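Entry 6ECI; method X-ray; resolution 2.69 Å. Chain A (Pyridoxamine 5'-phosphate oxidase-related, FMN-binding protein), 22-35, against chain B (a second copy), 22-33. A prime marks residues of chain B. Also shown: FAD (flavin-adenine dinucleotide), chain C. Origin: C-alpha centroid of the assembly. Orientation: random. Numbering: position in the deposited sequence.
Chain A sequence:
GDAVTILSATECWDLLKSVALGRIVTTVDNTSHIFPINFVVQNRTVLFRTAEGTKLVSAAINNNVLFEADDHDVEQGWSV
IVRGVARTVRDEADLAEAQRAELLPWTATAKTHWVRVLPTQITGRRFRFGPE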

ATOM      1  N   GLY A  22      -5.975  -1.189   4.753  1.00 14.87           N
ATOM      2  CA  GLY A  22      -4.925  -1.872   4.027  1.00 15.11           C
ATOM      3  C   GLY A  22      -5.280  -1.929   2.557  1.00 18.64           C
ATOM      4  O   GLY A  22      -6.299  -1.385   2.128  1.00 19.40           O
ATOM      5  N   ARG A  23      -4.433  -2.603   1.778  1.00 20.02           N
ATOM      6  CA  ARG A  23      -4.594  -2.649   0.329  1.00 14.86           C
ATOM      7  C   ARG A  23      -4.479  -4.077  -0.184  1.00 19.83           C
ATOM      8  O   ARG A  23      -3.543  -4.800   0.174  1.00 18.76           O
ATOM      9  N   ILE A  24      -5.437  -4.474  -1.019  1.00 17.62           N
ATOM     10  CA  ILE A  24      -5.352  -5.687  -1.821  1.00 13.01           C
ATOM     11  C   ILE A  24      -4.620  -5.342  -3.109  1.00 18.04           C
ATOM     12  O   ILE A  24      -4.864  -4.288  -3.704  1.00 17.93           O
ATOM     13  N   VAL A  25      -3.712  -6.216  -3.541  1.00 18.32           N
ATOM     14  CA  VAL A  25      -2.985  -6.032  -4.793  1.00 16.58           C
ATOM     15  C   VAL A  25      -3.149  -7.297  -5.628  1.00 22.05           C
ATOM     16  O   VAL A  25      -2.665  -8.369  -5.243  1.00 21.06           O
ATOM     17  N   THR A  26      -3.825  -7.172  -6.767  1.00 19.38           N
ATOM     18  CA  THR A  26      -4.022  -8.260  -7.715  1.00 26.41           C
ATOM     19  C   THR A  26      -3.088  -8.086  -8.907  1.00 22.35           C
ATOM     20  O   THR A  26      -2.621  -6.986  -9.198  1.00 23.70           O
ATOM     21  N   THR A  27      -2.818  -9.191  -9.603  1.00 28.52           N
ATOM     22  CA  THR A  27      -1.818  -9.165 -10.664  1.00 29.40           C
ATOM     23  C   THR A  27      -2.177 -10.140 -11.774  1.00 29.38           C
ATOM     24  O   THR A  27      -2.442 -11.316 -11.509  1.00 40.34           O
ATOM     25  N   VAL A  28      -2.164  -9.648 -13.013  1.00 51.28           N
ATOM     26  CA  VAL A  28      -2.367 -10.463 -14.209  1.00 60.05           C
ATOM     27  C   VAL A  28      -1.212 -10.191 -15.163  1.00 53.64           C
ATOM     28  O   VAL A  28      -1.051  -9.059 -15.637  1.00 44.16           O
ATOM     29  N   ASP A  29      -0.413 -11.224 -15.443  1.00 53.31           N
ATOM     30  CA  ASP A  29       0.723 -11.135 -16.357  1.00 57.24           C
ATOM     31  C   ASP A  29       1.718 -10.064 -15.918  1.00 56.67           C
ATOM     32  O   ASP A  29       2.596 -10.330 -15.092  1.00 43.33           O
ATOM     33  N   ASN A  30       1.601  -8.853 -16.466  1.00 51.42           N
ATOM     34  CA  ASN A  30       2.490  -7.759 -16.089  1.00 46.06           C
ATOM     35  C   ASN A  30       1.718  -6.506 -15.694  1.00 48.89           C
ATOM     36  O   ASN A  30       2.304  -5.420 -15.623  1.00 50.39           O
ATOM     37  N   THR A  31       0.419  -6.633 -15.434  1.00 47.99           N
ATOM     38  CA  THR A  31      -0.431  -5.514 -15.050  1.00 54.93           C
ATOM     39  C   THR A  31      -1.046  -5.817 -13.690  1.00 53.27           C
ATOM     40  O   THR A  31      -1.685  -6.860 -13.513  1.00 49.22           O
ATOM     41  N   SER A  32      -0.853  -4.910 -12.736  1.00 38.66           N
ATOM     42  CA  SER A  32      -1.324  -5.107 -11.375  1.00 30.85           C
ATOM     43  C   SER A  32      -2.244  -3.967 -10.959  1.00 28.81           C
ATOM     44  O   SER A  32      -2.146  -2.846 -11.466  1.00 24.40           O
ATOM     45  N   HIS A  33      -3.142  -4.273 -10.025  1.00 30.30           N
ATOM     46  CA  HIS A  33      -4.091  -3.314  -9.488  1.00 26.00           C
ATOM     47  C   HIS A  33      -4.041  -3.350  -7.967  1.00 26.75           C
ATOM     48  O   HIS A  33      -3.739  -4.384  -7.367  1.00 22.67           O
ATOM     49  N   ILE A  34      -4.344  -2.214  -7.348  1.00 16.25           N
ATOM     50  CA  ILE A  34      -4.315  -2.088  -5.898  1.00 21.30           C
ATOM     51  C   ILE A  34      -5.662  -1.555  -5.428  1.00 17.77           C
ATOM     52  O   ILE A  34      -6.215  -0.626  -6.025  1.00 20.02           O
ATOM     53  N   PHE A  35      -6.196  -2.161  -4.374  1.00 16.13           N
ATOM     54  CA  PHE A  35      -7.530  -1.843  -3.864  1.00 17.89           C
ATOM     55  C   PHE A  35      -7.446  -1.550  -2.375  1.00 24.47           C
ATOM     56  O   PHE A  35      -7.251  -2.490  -1.576  1.00 23.28           O
TER
ATOM     57  N   GLY B  22       3.571   6.062   1.815  1.00 18.86           N
ATOM     58  CA  GLY B  22       2.900   5.465   0.677  1.00 14.11           C
ATOM     59  C   GLY B  22       3.572   4.170   0.270  1.00 19.06           C
ATOM     60  O   GLY B  22       4.458   3.686   0.981  1.00 17.92           O
ATOM     61  N   ARG B  23       3.181   3.599  -0.868  1.00 18.16           N
ATOM     62  CA  ARG B  23       3.664   2.278  -1.249  1.00 16.23           C
ATOM     63  C   ARG B  23       3.928   2.217  -2.744  1.00 18.98           C
ATOM     64  O   ARG B  23       3.059   2.574  -3.547  1.00 17.39           O
ATOM     65  N   ILE B  24       5.129   1.768  -3.109  1.00 14.40           N
ATOM     66  CA  ILE B  24       5.469   1.459  -4.491  1.00 13.05           C
ATOM     67  C   ILE B  24       5.077   0.014  -4.769  1.00 18.01           C
ATOM     68  O   ILE B  24       5.398  -0.888  -3.985  1.00 18.40           O
ATOM     69  N   VAL B  25       4.377  -0.213  -5.877  1.00 13.69           N
ATOM     70  CA  VAL B  25       3.972  -1.552  -6.292  1.00 20.17           C
ATOM     71  C   VAL B  25       4.623  -1.839  -7.636  1.00 18.45           C
ATOM     72  O   VAL B  25       4.388  -1.117  -8.614  1.00 17.85           O
ATOM     73  N   THR B  26       5.444  -2.884  -7.685  1.00 18.02           N
ATOM     74  CA  THR B  26       6.140  -3.287  -8.896  1.00 25.03           C
ATOM     75  C   THR B  26       5.655  -4.661  -9.335  1.00 27.24           C
ATOM     76  O   THR B  26       5.252  -5.489  -8.512  1.00 28.98           O
ATOM     77  N   THR B  27       5.705  -4.903 -10.643  1.00 30.80           N
ATOM     78  CA  THR B  27       5.107  -6.092 -11.238  1.00 44.12           C
ATOM     79  C   THR B  27       6.061  -6.726 -12.237  1.00 36.75           C
ATOM     80  O   THR B  27       6.592  -6.039 -13.115  1.00 38.42           O
ATOM     81  N   VAL B  28       6.264  -8.038 -12.105  1.00 48.50           N
ATOM     82  CA  VAL B  28       7.092  -8.823 -13.017  1.00 40.81           C
ATOM     83  C   VAL B  28       6.450 -10.200 -13.155  1.00 50.64           C
ATOM     84  O   VAL B  28       6.481 -10.997 -12.211  1.00 54.72           O
ATOM     85  N   ASP B  29       5.860 -10.473 -14.319  1.00 45.01           N
ATOM     86  CA  ASP B  29       5.395 -11.807 -14.704  1.00 56.15           C
ATOM     87  C   ASP B  29       4.470 -12.415 -13.644  1.00 51.75           C
ATOM     88  O   ASP B  29       4.816 -13.360 -12.935  1.00 57.63           O
ATOM     89  N   ASN B  30       3.273 -11.837 -13.559  1.00 45.51           N
ATOM     90  CA  ASN B  30       2.167 -12.334 -12.743  1.00 50.44           C
ATOM     91  C   ASN B  30       2.478 -12.352 -11.249  1.00 52.11           C
ATOM     92  O   ASN B  30       1.737 -12.975 -10.475  1.00 42.10           O
ATOM     93  N   THR B  31       3.547 -11.687 -10.814  1.00 48.82           N
ATOM     94  CA  THR B  31       3.891 -11.620  -9.397  1.00 49.18           C
ATOM     95  C   THR B  31       4.269 -10.190  -9.054  1.00 41.23           C
ATOM     96  O   THR B  31       5.196  -9.627  -9.645  1.00 45.70           O
ATOM     97  N   SER B  32       3.555  -9.611  -8.099  1.00 37.24           N
ATOM     98  CA  SER B  32       3.794  -8.246  -7.665  1.00 30.62           C
ATOM     99  C   SER B  32       4.638  -8.220  -6.401  1.00 26.04           C
ATOM    100  O   SER B  32       4.703  -9.189  -5.640  1.00 27.71           O
ATOM    101  N   HIS B  33       5.301  -7.088  -6.193  1.00 24.13           N
ATOM    102  CA  HIS B  33       5.924  -6.754  -4.925  1.00 23.49           C
ATOM    103  C   HIS B  33       5.464  -5.360  -4.526  1.00 31.23           C
ATOM    104  O   HIS B  33       5.119  -4.538  -5.380  1.00 35.58           O
TER

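Two β-hairpins face each other, and alternation along the strands sets the rule: Arg23, Val25, Thr27 and Ser32 point toward the partner in both copies, as does Ile34 in chain A, its CD1 4.3 Å from CG2 of Val25′, while Thr26, Thr31 and His33 point away. Thr27, Arg23′ and Asn30′ carry much of the covered surface.

Thr27 and Thr27′ both take chi1 m. Their methyls meet, CG2 of Thr27 to CG2 of Thr27′ at 3.6 Å, while their hydroxyls serve the opposing serines. Thr27 OG1 and Ser32′ OG (m) share a very short hydrogen bond of 2.3 Å; Ser32 OG, on a p rotamer, donates to Thr27′ OG1 at 3.0 Å. The matching serines thus reach matching threonines through different rotamers.

At the turns, Asn30′ (chi1 off-well at -142°) starts sideways, but its end comes nearer: its OD1 accepts from Asp29 N at 2.7 Å, and its N donates to Asp29 O at a very short 2.3 Å. Asn30 OD1 accepts from Asp29′ N at 2.9 Å.

Deeper in, Val25 CG1 meets Val25′ CG1 at 3.9 Å, both t. Beyond them the guanidiniums of Arg23 and Arg23′ (chi1 m, chi2 off-well at 138°) stack flat, planes at 4°, despite like charge, with NH2 of Arg23 3.4 Å from NH1 of Arg23′; hydrogen bonds elsewhere in the structure hold Arg23 NE and NH2 and all three Arg23′ nitrogens. FAD lies near outward-pointing His33, its O3B 4.0 Å from His33 CD2.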

ATOM      1  CB  ARG A  23      -3.557  -1.767  -0.373  1.00 13.80           C
ATOM      2  CG  ARG A  23      -3.615  -0.301   0.013  1.00 22.52           C
ATOM      3  CD  ARG A  23      -2.647   0.015   1.145  1.00 15.07           C
ATOM      4  NE  ARG A  23      -3.089   1.164   1.931  1.00 30.82           N
ATOM      5  CZ  ARG A  23      -2.730   1.386   3.191  1.00 30.35           C
ATOM      6  NH1 ARG A  23      -3.180   2.452   3.838  1.00 24.18           N
ATOM      7  NH2 ARG A  23      -1.919   0.539   3.807  1.00 15.71           N
ATOM      8  CB  ILE A  24      -6.756  -6.250  -2.114  1.00 13.79           C
ATOM      9  CG1 ILE A  24      -7.437  -6.707  -0.823  1.00 20.42           C
ATOM     10  CG2 ILE A  24      -6.687  -7.389  -3.123  1.00 19.06           C
ATOM     11  CD1 ILE A  24      -6.799  -7.923  -0.187  1.00 21.77           C
ATOM     12  CB  VAL A  25      -1.500  -5.711  -4.569  1.00 17.40           C
ATOM     13  CG1 VAL A  25      -0.781  -5.585  -5.904  1.00 20.61           C
ATOM     14  CG2 VAL A  25      -1.351  -4.431  -3.773  1.00 17.44           C
ATOM     15  CB  THR A  26      -5.478  -8.302  -8.187  1.00 27.60           C
ATOM     16  OG1 THR A  26      -5.812  -7.055  -8.810  1.00 29.14           O
ATOM     17  CG2 THR A  26      -6.415  -8.539  -7.007  1.00 21.72           C
ATOM     18  CB  THR A  27      -0.432  -9.502 -10.108  1.00 29.51           C
ATOM     19  OG1 THR A  27      -0.136  -8.630  -9.012  1.00 36.36           O
ATOM     20  CG2 THR A  27       0.628  -9.338 -11.183  1.00 30.07           C
ATOM     21  CB  VAL A  28      -3.710 -10.165 -14.895  1.00 48.19           C
ATOM     22  CG1 VAL A  28      -3.773 -10.846 -16.256  1.00 44.69           C
ATOM     23  CG2 VAL A  28      -4.866 -10.607 -14.018  1.00 27.80           C
ATOM     24  CB  ASP A  29       0.243 -10.869 -17.788  1.00 64.16           C
ATOM     25  CG  ASP A  29      -0.241 -12.130 -18.486  1.00 74.30           C
ATOM     26  OD1 ASP A  29       0.611 -12.930 -18.929  1.00 80.95           O
ATOM     27  OD2 ASP A  29      -1.472 -12.323 -18.596  1.00 70.35           O
ATOM     28  CB  ASN A  30       3.470  -7.440 -17.221  1.00 58.75           C
ATOM     29  CG  ASN A  30       4.799  -8.146 -17.058  1.00 55.31           C
ATOM     30  OD1 ASN A  30       5.401  -8.121 -15.984  1.00 55.73           O
ATOM     31  ND2 ASN A  30       5.263  -8.787 -18.124  1.00 71.27           N
ATOM     32  CB  THR A  31      -1.523  -5.269 -16.095  1.00 60.79           C
ATOM     33  OG1 THR A  31      -2.367  -6.424 -16.189  1.00 65.93           O
ATOM     34  CG2 THR A  31      -0.902  -4.993 -17.460  1.00 48.75           C
ATOM     35  CB  SER A  32      -0.158  -5.210 -10.392  1.00 26.23           C
ATOM     36  OG  SER A  32       0.342  -3.928 -10.065  1.00 31.98           O
ATOM     37  CB  HIS A  33      -5.514  -3.607  -9.968  1.00 28.22           C
ATOM     38  CG  HIS A  33      -5.726  -3.322 -11.419  1.00 38.70           C
ATOM     39  ND1 HIS A  33      -5.302  -4.175 -12.415  1.00 38.34           N
ATOM     40  CD2 HIS A  33      -6.311  -2.272 -12.045  1.00 34.88           C
ATOM     41  CE1 HIS A  33      -5.619  -3.665 -13.592  1.00 51.33           C
ATOM     42  NE2 HIS A  33      -6.232  -2.511 -13.395  1.00 36.17           N
ATOM     43  CB  ILE A  34      -3.145  -1.191  -5.431  1.00 24.36           C
ATOM     44  CG1 ILE A  34      -3.253  -0.885  -3.937  1.00 29.39           C
ATOM     45  CG2 ILE A  34      -3.067   0.083  -6.251  1.00 16.87           C
ATOM     46  CD1 ILE A  34      -1.970  -0.353  -3.343  1.00 39.53           C
ATOM     47  CB  PHE A  35      -8.509  -2.990  -4.107  1.00 19.50           C
ATOM     48  CG  PHE A  35      -8.588  -3.440  -5.537  1.00 23.60           C
ATOM     49  CD1 PHE A  35      -7.699  -4.379  -6.033  1.00 20.79           C
ATOM     50  CD2 PHE A  35      -9.565  -2.937  -6.380  1.00 20.30           C
ATOM     51  CE1 PHE A  35      -7.773  -4.799  -7.351  1.00 31.36           C
ATOM     52  CE2 PHE A  35      -9.645  -3.354  -7.696  1.00 28.39           C
ATOM     53  CZ  PHE A  35      -8.748  -4.285  -8.182  1.00 26.54           C
TER
ATOM     54  CB  ARG B  23       2.654   1.200  -0.849  1.00 16.88           C
ATOM     55  CG  ARG B  23       2.492   1.050   0.654  1.00 31.55           C
ATOM     56  CD  ARG B  23       1.041   0.884   1.046  1.00 26.73           C
ATOM     57  NE  ARG B  23       0.284   2.128   0.978  1.00 44.90           N
ATOM     58  CZ  ARG B  23       0.108   2.956   2.003  1.00 22.90           C
ATOM     59  NH1 ARG B  23       0.645   2.684   3.185  1.00 14.95           N
ATOM     60  NH2 ARG B  23      -0.607   4.060   1.844  1.00 24.40           N
ATOM     61  CB  ILE B  24       6.970   1.678  -4.751  1.00 14.69           C
ATOM     62  CG1 ILE B  24       7.321   3.164  -4.706  1.00 23.46           C
ATOM     63  CG2 ILE B  24       7.375   1.084  -6.092  1.00 17.74           C
ATOM     64  CD1 ILE B  24       7.013   3.913  -5.982  1.00 17.39           C
ATOM     65  CB  VAL B  25       2.442  -1.690  -6.375  1.00 25.41           C
ATOM     66  CG1 VAL B  25       2.055  -3.047  -6.944  1.00 15.15           C
ATOM     67  CG2 VAL B  25       1.818  -1.492  -5.002  1.00 23.63           C
ATOM     68  CB  THR B  26       7.659  -3.308  -8.687  1.00 26.77           C
ATOM     69  OG1 THR B  26       7.981  -4.149  -7.571  1.00 26.74           O
ATOM     70  CG2 THR B  26       8.176  -1.903  -8.424  1.00 29.28           C
ATOM     71  CB  THR B  27       3.785  -5.748 -11.927  1.00 37.48           C
ATOM     72  OG1 THR B  27       2.921  -5.091 -10.992  1.00 33.78           O
ATOM     73  CG2 THR B  27       3.113  -7.004 -12.442  1.00 33.80           C
ATOM     74  CB  VAL B  28       8.543  -8.960 -12.532  1.00 27.66           C
ATOM     75  CG1 VAL B  28       9.260 -10.053 -13.311  1.00 55.37           C
ATOM     76  CG2 VAL B  28       9.281  -7.650 -12.678  1.00 37.70           C
ATOM     77  CB  ASP B  29       6.588 -12.730 -14.980  1.00 64.43           C
ATOM     78  CG  ASP B  29       7.120 -12.591 -16.395  1.00 80.83           C
ATOM     79  OD1 ASP B  29       6.357 -12.147 -17.280  1.00 83.95           O
ATOM     80  OD2 ASP B  29       8.301 -12.927 -16.622  1.00 83.13           O
ATOM     81  CB  ASN B  30       1.725 -13.732 -13.201  1.00 57.61           C
ATOM     82  CG  ASN B  30       0.219 -13.922 -13.131  1.00 70.01           C
ATOM     83  OD1 ASN B  30      -0.506 -13.587 -14.070  1.00 60.79           O
ATOM     84  ND2 ASN B  30      -0.259 -14.468 -12.018  1.00 69.51           N
ATOM     85  CB  THR B  31       5.038 -12.573  -9.041  1.00 61.47           C
ATOM     86  OG1 THR B  31       6.098 -12.444  -9.998  1.00 49.18           O
ATOM     87  CG2 THR B  31       4.541 -14.013  -9.007  1.00 55.35           C
ATOM     88  CB  SER B  32       2.470  -7.520  -7.417  1.00 30.89           C
ATOM     89  OG  SER B  32       1.752  -7.347  -8.625  1.00 43.29           O
ATOM     90  CB  HIS B  33       7.455  -6.810  -5.006  1.00 30.29           C
ATOM     91  CG  HIS B  33       8.012  -8.199  -4.965  1.00 46.14           C
ATOM     92  ND1 HIS B  33       8.094  -9.002  -6.084  1.00 37.56           N
ATOM     93  CD2 HIS B  33       8.511  -8.930  -3.940  1.00 33.18           C
ATOM     94  CE1 HIS B  33       8.621 -10.166  -5.750  1.00 32.86           C
ATOM     95  NE2 HIS B  33       8.882 -10.149  -4.455  1.00 40.25           N
TER
HETATM   96  PA  FAD C 201     -13.116   0.710 -11.639  1.00 40.04           P
HETATM   97  O1A FAD C 201     -14.085   1.829 -11.752  1.00 37.56           O
HETATM   98  O2A FAD C 201     -13.314  -0.434 -12.635  1.00 41.29           O
HETATM   99  O5B FAD C 201     -11.631   1.230 -11.731  1.00 39.32           O
HETATM  100  C5B FAD C 201     -11.191   2.059 -12.828  1.00 39.74           C
HETATM  101  C4B FAD C 201      -9.872   2.688 -12.461  1.00 39.20           C
HETATM  102  O4B FAD C 201     -10.071   3.605 -11.366  1.00 34.58           O
HETATM  103  C3B FAD C 201      -8.805   1.722 -11.965  1.00 38.50           C
HETATM  104  O3B FAD C 201      -8.084   1.142 -13.047  1.00 39.04           O
HETATM  105  C2B FAD C 201      -7.912   2.626 -11.111  1.00 24.58           C
HETATM  106  O2B FAD C 201      -6.894   3.263 -11.874  1.00 45.45           O
HETATM  107  C1B FAD C 201      -8.911   3.646 -10.552  1.00 32.78           C
HETATM  108  N9A FAD C 201      -9.303   3.390  -9.171  1.00 29.99           N
HETATM  109  C8A FAD C 201     -10.244   2.500  -8.723  1.00 30.45           C
HETATM  110  N7A FAD C 201     -10.382   2.472  -7.420  1.00 31.47           N
HETATM  111  C5A FAD C 201      -9.455   3.415  -6.976  1.00 30.96           C
HETATM  112  C6A FAD C 201      -9.107   3.860  -5.689  1.00 27.40           C
HETATM  113  N6A FAD C 201      -9.663   3.411  -4.563  1.00 27.34           N
HETATM  114  N1A FAD C 201      -8.148   4.813  -5.601  1.00 26.93           N
HETATM  115  C2A FAD C 201      -7.591   5.273  -6.723  1.00 26.32           C
HETATM  116  N3A FAD C 201      -7.837   4.921  -7.985  1.00 23.47           N
HETATM  117  C4A FAD C 201      -8.793   3.979  -8.045  1.00 23.06           C
HETATM  118  N1  FAD C 201     -13.905  -1.440  -1.593  1.00 23.60           N
HETATM  119  C2  FAD C 201     -14.410  -2.556  -0.993  1.00 26.99           C
HETATM  120  O2  FAD C 201     -14.949  -3.454  -1.648  1.00 30.71           O
HETATM  121  N3  FAD C 201     -14.322  -2.696   0.379  1.00 26.40           N
HETATM  122  C4  FAD C 201     -13.753  -1.794   1.255  1.00 28.47           C
HETATM  123  O4  FAD C 201     -13.733  -2.029   2.462  1.00 28.98           O
HETATM  124  C4X FAD C 201     -13.220  -0.610   0.607  1.00 27.49           C
HETATM  125  N5  FAD C 201     -12.663   0.301   1.357  1.00 30.94           N
HETATM  126  C5X FAD C 201     -12.154   1.431   0.735  1.00 28.93           C
HETATM  127  C6  FAD C 201     -11.558   2.415   1.521  1.00 23.39           C
HETATM  128  C7  FAD C 201     -11.032   3.568   0.946  1.00 23.59           C
HETATM  129  C7M FAD C 201     -10.393   4.610   1.826  1.00 31.21           C
HETATM  130  C8  FAD C 201     -11.102   3.742  -0.446  1.00 31.69           C
HETATM  131  C8M FAD C 201     -10.547   4.979  -1.099  1.00 28.78           C
HETATM  132  C9  FAD C 201     -11.698   2.761  -1.234  1.00 28.13           C
HETATM  133  C9A FAD C 201     -12.223   1.613  -0.653  1.00 25.28           C
HETATM  134  N10 FAD C 201     -12.839   0.603  -1.422  1.00 30.85           N
HETATM  135  C10 FAD C 201     -13.343  -0.525  -0.824  1.00 29.13           C
HETATM  136  C1' FAD C 201     -12.928   0.720  -2.882  1.00 28.77           C
HETATM  137  C2' FAD C 201     -11.836  -0.067  -3.601  1.00 25.80           C
HETATM  138  O2' FAD C 201     -10.557   0.263  -3.060  1.00 28.74           O
HETATM  139  C3' FAD C 201     -11.857   0.274  -5.090  1.00 20.11           C
HETATM  140  O3' FAD C 201     -12.040   1.676  -5.241  1.00 31.26           O
HETATM  141  C4' FAD C 201     -12.943  -0.455  -5.881  1.00 26.78           C
HETATM  142  O4' FAD C 201     -12.893  -1.852  -5.586  1.00 30.39           O
HETATM  143  C5' FAD C 201     -12.816  -0.228  -7.371  1.00 31.88           C
HETATM  144  O5' FAD C 201     -13.934  -0.848  -8.039  1.00 40.14           O
HETATM  145  P   FAD C 201     -14.490  -0.276  -9.395  1.00 41.89           P
HETATM  146  O1P FAD C 201     -15.244   1.026  -9.113  1.00 41.09           O
HETATM  147  O2P FAD C 201     -15.242  -1.315 -10.135  1.00 36.98           O
HETATM  148  O3P FAD C 201     -13.167   0.094 -10.180  1.00 41.21           O